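Putative DNA-binding protein (Salmonella choleraesuis, PDB 2HX0) probably binds DNA and carries magnesium ions at histidine-lined sites in a trimeric assembly. Local coordinates at residues R45-V59 with L72-E86. The protein carries 2 engineered substitutions. Sequence-based numbering, arbitrary orientation.
Sequences RAAWIAGCTGSLTDV and LTGTFEVISLNGTLE. Engineered in segment 45-59: Arg45 (natural residue His).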
loop_
_atom_site.group_PDB
_atom_site.type_symbol
_atom_site.label_atom_id
_atom_site.label_comp_id
_atom_site.label_asym_id
_atom_site.label_seq_id
_atom_site.Cartn_x
_atom_site.Cartn_y
_atom_site.Cartn_z
ATOM N N ARG A 45 -10.760 4.698 -16.400
ATOM C CA ARG A 45 -12.117 4.461 -15.915
ATOM C C ARG A 45 -12.220 3.589 -14.664
ATOM O O ARG A 45 -13.288 3.498 -14.067
ATOM C CB ARG A 45 -12.977 3.820 -17.013
ATOM C CG ARG A 45 -13.046 4.591 -18.328
ATOM C CD ARG A 45 -13.592 5.993 -18.142
ATOM N NE ARG A 45 -14.952 6.009 -17.610
ATOM C CZ ARG A 45 -16.031 5.617 -18.280
ATOM N NH1 ARG A 45 -17.224 5.672 -17.700
ATOM N NH2 ARG A 45 -15.923 5.173 -19.526
ATOM N N ALA A 46 -11.127 2.947 -14.269
ATOM C CA ALA A 46 -11.146 2.087 -13.084
ATOM C C ALA A 46 -9.721 1.927 -12.574
ATOM O O ALA A 46 -9.093 0.888 -12.765
ATOM C CB ALA A 46 -11.727 0.731 -13.439
ATOM N N ALA A 47 -9.223 2.957 -11.900
ATOM C CA ALA A 47 -7.853 2.943 -11.425
ATOM C C ALA A 47 -7.713 2.946 -9.913
ATOM O O ALA A 47 -8.674 3.184 -9.185
ATOM C CB ALA A 47 -7.099 4.142 -12.023
ATOM N N TRP A 48 -6.504 2.658 -9.448
ATOM C CA TRP A 48 -6.215 2.661 -8.018
ATOM C C TRP A 48 -4.734 2.961 -7.851
ATOM O O TRP A 48 -3.951 2.789 -8.786
ATOM C CB TRP A 48 -6.589 1.302 -7.390
ATOM C CG TRP A 48 -5.520 0.231 -7.390
ATOM C CD1 TRP A 48 -4.672 -0.083 -6.365
ATOM C CD2 TRP A 48 -5.232 -0.694 -8.444
ATOM N NE1 TRP A 48 -3.877 -1.148 -6.715
ATOM C CE2 TRP A 48 -4.200 -1.543 -7.988
ATOM C CE3 TRP A 48 -5.748 -0.888 -9.733
ATOM C CZ2 TRP A 48 -3.673 -2.574 -8.774
ATOM C CZ3 TRP A 48 -5.224 -1.911 -10.516
ATOM C CH2 TRP A 48 -4.195 -2.743 -10.031
ATOM N N ILE A 49 -4.353 3.446 -6.676
ATOM C CA ILE A 49 -2.949 3.749 -6.426
ATOM C C ILE A 49 -2.274 2.450 -6.007
ATOM O O ILE A 49 -2.554 1.915 -4.934
ATOM C CB ILE A 49 -2.783 4.776 -5.295
ATOM C CG1 ILE A 49 -3.672 5.996 -5.555
ATOM C CG2 ILE A 49 -1.319 5.190 -5.203
ATOM C CD1 ILE A 49 -3.419 6.806 -6.859
ATOM N N ALA A 50 -1.394 1.942 -6.866
ATOM C CA ALA A 50 -0.700 0.688 -6.588
ATOM C C ALA A 50 0.594 0.882 -5.810
ATOM O O ALA A 50 1.109 -0.060 -5.212
ATOM C CB ALA A 50 -0.418 -0.055 -7.900
ATOM N N GLY A 51 1.121 2.099 -5.821
ATOM C CA GLY A 51 2.351 2.378 -5.101
ATOM C C GLY A 51 2.595 3.870 -5.060
ATOM O O GLY A 51 2.292 4.570 -6.022
ATOM N N CYS A 52 3.129 4.369 -3.950
ATOM C CA CYS A 52 3.393 5.799 -3.840
ATOM C C CYS A 52 4.391 6.145 -2.751
ATOM O O CYS A 52 4.339 5.608 -1.641
ATOM C CB CYS A 52 2.086 6.562 -3.581
ATOM S SG CYS A 52 2.271 8.368 -3.427
ATOM N N THR A 53 5.310 7.040 -3.084
ATOM C CA THR A 53 6.303 7.499 -2.126
ATOM C C THR A 53 6.645 8.931 -2.494
ATOM O O THR A 53 6.565 9.309 -3.658
ATOM C CB THR A 53 7.576 6.640 -2.162
ATOM O OG1 THR A 53 8.461 7.070 -1.121
ATOM C CG2 THR A 53 8.280 6.768 -3.499
ATOM N N GLY A 54 7.015 9.732 -1.504
ATOM C CA GLY A 54 7.348 11.111 -1.791
ATOM C C GLY A 54 7.323 11.995 -0.568
ATOM O O GLY A 54 7.357 11.513 0.560
ATOM N N SER A 55 7.236 13.300 -0.804
ATOM C CA SER A 55 7.236 14.282 0.268
ATOM C C SER A 55 6.259 15.411 -0.024
ATOM O O SER A 55 5.988 15.726 -1.181
ATOM C CB SER A 55 8.649 14.847 0.430
ATOM O OG SER A 55 9.142 15.326 -0.808
ATOM N N LEU A 56 5.736 16.019 1.034
ATOM C CA LEU A 56 4.790 17.117 0.890
ATOM C C LEU A 56 5.155 18.287 1.788
ATOM O O LEU A 56 5.852 18.125 2.791
ATOM C CB LEU A 56 3.377 16.661 1.251
ATOM C CG LEU A 56 2.756 15.510 0.462
ATOM C CD1 LEU A 56 1.432 15.128 1.095
ATOM C CD2 LEU A 56 2.554 15.916 -0.997
ATOM N N THR A 57 4.668 19.463 1.407
ATOM C CA THR A 57 4.880 20.687 2.164
ATOM C C THR A 57 3.530 21.035 2.784
ATOM O O THR A 57 3.406 21.162 4.003
ATOM C CB THR A 57 5.349 21.827 1.250
ATOM O OG1 THR A 57 6.648 21.513 0.735
ATOM C CG2 THR A 57 5.415 23.140 2.018
ATOM N N ASP A 58 2.515 21.182 1.941
ATOM C CA ASP A 58 1.172 21.467 2.424
ATOM C C ASP A 58 0.406 20.152 2.433
ATOM O O ASP A 58 0.544 19.340 1.520
ATOM C CB ASP A 58 0.455 22.464 1.510
ATOM C CG ASP A 58 1.178 23.791 1.416
ATOM O OD1 ASP A 58 1.547 24.339 2.475
ATOM O OD2 ASP A 58 1.373 24.286 0.287
ATOM N N VAL A 59 -0.398 19.945 3.466
ATOM C CA VAL A 59 -1.184 18.726 3.576
ATOM C C VAL A 59 -2.628 19.070 3.921
ATOM O O VAL A 59 -2.885 19.880 4.812
ATOM C CB VAL A 59 -0.615 17.793 4.666
ATOM C CG1 VAL A 59 -1.442 16.519 4.739
ATOM C CG2 VAL A 59 0.839 17.468 4.367
ATOM N N LEU A 72 -2.479 21.667 6.967
ATOM C CA LEU A 72 -1.213 21.734 7.673
ATOM C C LEU A 72 -0.098 22.077 6.703
ATOM O O LEU A 72 -0.203 21.815 5.508
ATOM C CB LEU A 72 -0.918 20.386 8.331
ATOM C CG LEU A 72 -2.072 19.791 9.146
ATOM C CD1 LEU A 72 -1.717 18.387 9.585
ATOM C CD2 LEU A 72 -2.369 20.680 10.345
ATOM N N THR A 73 0.967 22.676 7.218
ATOM C CA THR A 73 2.105 23.016 6.387
ATOM C C THR A 73 3.362 22.693 7.163
ATOM O O THR A 73 3.449 22.953 8.364
ATOM C CB THR A 73 2.118 24.507 6.002
ATOM O OG1 THR A 73 0.920 24.826 5.286
ATOM C CG2 THR A 73 3.314 24.811 5.111
ATOM N N GLY A 74 4.335 22.114 6.477
ATOM C CA GLY A 74 5.575 21.769 7.133
ATOM C C GLY A 74 6.432 20.896 6.251
ATOM O O GLY A 74 6.521 21.111 5.040
ATOM N N THR A 75 7.068 19.911 6.869
ATOM C CA THR A 75 7.937 18.991 6.159
ATOM C C THR A 75 7.414 17.593 6.441
ATOM O O THR A 75 7.591 17.068 7.540
ATOM C CB THR A 75 9.386 19.110 6.667
ATOM O OG1 THR A 75 9.827 20.468 6.530
ATOM C CG2 THR A 75 10.305 18.205 5.877
ATOM N N PHE A 76 6.765 16.993 5.450
ATOM C CA PHE A 76 6.200 15.665 5.619
ATOM C C PHE A 76 6.654 14.657 4.578
ATOM O O PHE A 76 6.999 15.011 3.450
ATOM C CB PHE A 76 4.674 15.720 5.557
ATOM C CG PHE A 76 4.043 16.610 6.585
ATOM C CD1 PHE A 76 3.823 17.962 6.323
ATOM C CD2 PHE A 76 3.629 16.086 7.807
ATOM C CE1 PHE A 76 3.193 18.782 7.269
ATOM C CE2 PHE A 76 3.002 16.889 8.754
ATOM C CZ PHE A 76 2.782 18.243 8.484
ATOM N N GLU A 77 6.643 13.391 4.973
ATOM C CA GLU A 77 6.981 12.308 4.065
ATOM C C GLU A 77 5.671 11.590 3.806
ATOM O O GLU A 77 4.860 11.421 4.722
ATOM C CB GLU A 77 7.961 11.324 4.705
ATOM C CG GLU A 77 9.345 11.887 4.942
ATOM C CD GLU A 77 10.050 12.239 3.653
ATOM O OE1 GLU A 77 10.319 11.320 2.854
ATOM O OE2 GLU A 77 10.333 13.436 3.432
ATOM N N VAL A 78 5.445 11.190 2.562
ATOM C CA VAL A 78 4.231 10.454 2.245
ATOM C C VAL A 78 4.531 8.994 2.550
ATOM O O VAL A 78 5.409 8.387 1.932
ATOM C CB VAL A 78 3.844 10.598 0.768
ATOM C CG1 VAL A 78 2.693 9.657 0.445
ATOM C CG2 VAL A 78 3.442 12.033 0.481
ATOM N N ILE A 79 3.812 8.432 3.514
ATOM C CA ILE A 79 4.030 7.045 3.903
ATOM C C ILE A 79 3.147 6.126 3.082
ATOM O O ILE A 79 3.565 5.040 2.674
ATOM C CB ILE A 79 3.755 6.854 5.407
ATOM C CG1 ILE A 79 4.784 7.652 6.216
ATOM C CG2 ILE A 79 3.824 5.377 5.780
ATOM C CD1 ILE A 79 4.982 7.341 7.660
ATOM N N SER A 80 1.923 6.566 2.837
ATOM C CA SER A 80 1.010 5.786 2.022
ATOM C C SER A 80 -0.095 6.660 1.464
ATOM O O SER A 80 -0.575 7.585 2.117
ATOM C CB SER A 80 0.404 4.633 2.823
ATOM O OG SER A 80 -0.411 5.105 3.874
ATOM N N LEU A 81 -0.463 6.367 0.226
ATOM C CA LEU A 81 -1.529 7.065 -0.467
ATOM C C LEU A 81 -2.275 5.914 -1.111
ATOM O O LEU A 81 -1.758 5.255 -2.011
ATOM C CB LEU A 81 -0.967 8.002 -1.538
ATOM C CG LEU A 81 -2.035 8.603 -2.453
ATOM C CD1 LEU A 81 -2.984 9.452 -1.633
ATOM C CD2 LEU A 81 -1.368 9.430 -3.540
ATOM N N ASN A 82 -3.478 5.655 -0.623
ATOM C CA ASN A 82 -4.264 4.544 -1.126
ATOM C C ASN A 82 -5.647 4.948 -1.568
ATOM O O ASN A 82 -6.202 5.945 -1.110
ATOM C CB ASN A 82 -4.379 3.462 -0.052
ATOM C CG ASN A 82 -3.098 2.674 0.119
ATOM O OD1 ASN A 82 -2.668 1.963 -0.791
ATOM N ND2 ASN A 82 -2.477 2.797 1.286
ATOM N N GLY A 83 -6.210 4.162 -2.472
ATOM C CA GLY A 83 -7.542 4.471 -2.927
ATOM C C GLY A 83 -7.752 4.270 -4.403
ATOM O O GLY A 83 -6.838 3.906 -5.148
ATOM N N THR A 84 -8.982 4.532 -4.816
ATOM C CA THR A 84 -9.407 4.377 -6.190
ATOM C C THR A 84 -9.636 5.731 -6.831
ATOM O O THR A 84 -9.822 6.731 -6.144
ATOM C CB THR A 84 -10.725 3.594 -6.235
ATOM O OG1 THR A 84 -11.680 4.227 -5.364
ATOM C CG2 THR A 84 -10.507 2.160 -5.777
ATOM N N LEU A 85 -9.598 5.769 -8.154
ATOM C CA LEU A 85 -9.856 7.009 -8.859
ATOM C C LEU A 85 -10.273 6.688 -10.278
ATOM O O LEU A 85 -9.913 5.644 -10.825
ATOM C CB LEU A 85 -8.629 7.935 -8.838
ATOM C CG LEU A 85 -7.318 7.559 -9.526
ATOM C CD1 LEU A 85 -6.373 8.747 -9.450
ATOM C CD2 LEU A 85 -6.695 6.339 -8.868
ATOM N N GLU A 86 -11.067 7.578 -10.857
ATOM C CA GLU A 86 -11.548 7.395 -12.211
ATOM C C GLU A 86 -11.941 8.738 -12.815
ATOM O O GLU A 86 -11.808 9.771 -12.164
ATOM C CB GLU A 86 -12.724 6.410 -12.228
ATOM C CG GLU A 86 -13.995 6.863 -11.511
ATOM C CD GLU A 86 -13.955 6.695 -10.002
ATOM O OE1 GLU A 86 -13.108 5.934 -9.484
ATOM O OE2 GLU A 86 -14.802 7.318 -9.328
HETATM O O HOH W 1 -4.504 1.866 -3.124
HETATM O O HOH W 2 1.766 4.826 -0.893
HETATM O O HOH W 3 5.832 5.966 0.626
#
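Leu72 and Val59 pair through both backbone bonds, and Thr73, whose short hydroxyl lies beside the Asp58 carboxylate and points the same way, donates OG1 to Asp58 OD1 on its anti side (2.9 Å); the other oxygen, OD2, bonds Thr113. Gly74, where a side chain would crowd the Phe76 ring, turns the corner and donates N to Thr57 O, while the register slips by one in a beta bulge. With CG anti to its carbonyl carbon (chi1 -59°), Phe76 brings its ring to Val59 CG2, an off-centre CH-pi contact 4.1 Å from the centroid, and has Thr57 O at its edge. Glu77, bent at chi2, has OE2 3.7 Å from Ser55 CB and salt-bridged to Arg115. Val78 N bonds Gly54 O (2.8 Å), and branched Val78 packs CG2 on Leu56 CG (3.5 Å). Beyond, at classic bulges Ala50-Gly51 and Ile79-Ser80, waters bridge the strands, one linking Cys52 O to Leu81 N; Leu81 CB still packs on Cys52 SG (3.8 Å). Gly83 O accepts from Ile49 N, and Leu85 CD2 meets Ile49 CD1 (3.9 Å) at about a right angle. Such water-bridged, bulged antiparallel pairing joins neighbouring strands 47-56 and 75-86 inside the PCC-domain sheet, and 59-62 with 70-73 at its end; Glu77 is a magnesium-binding residue.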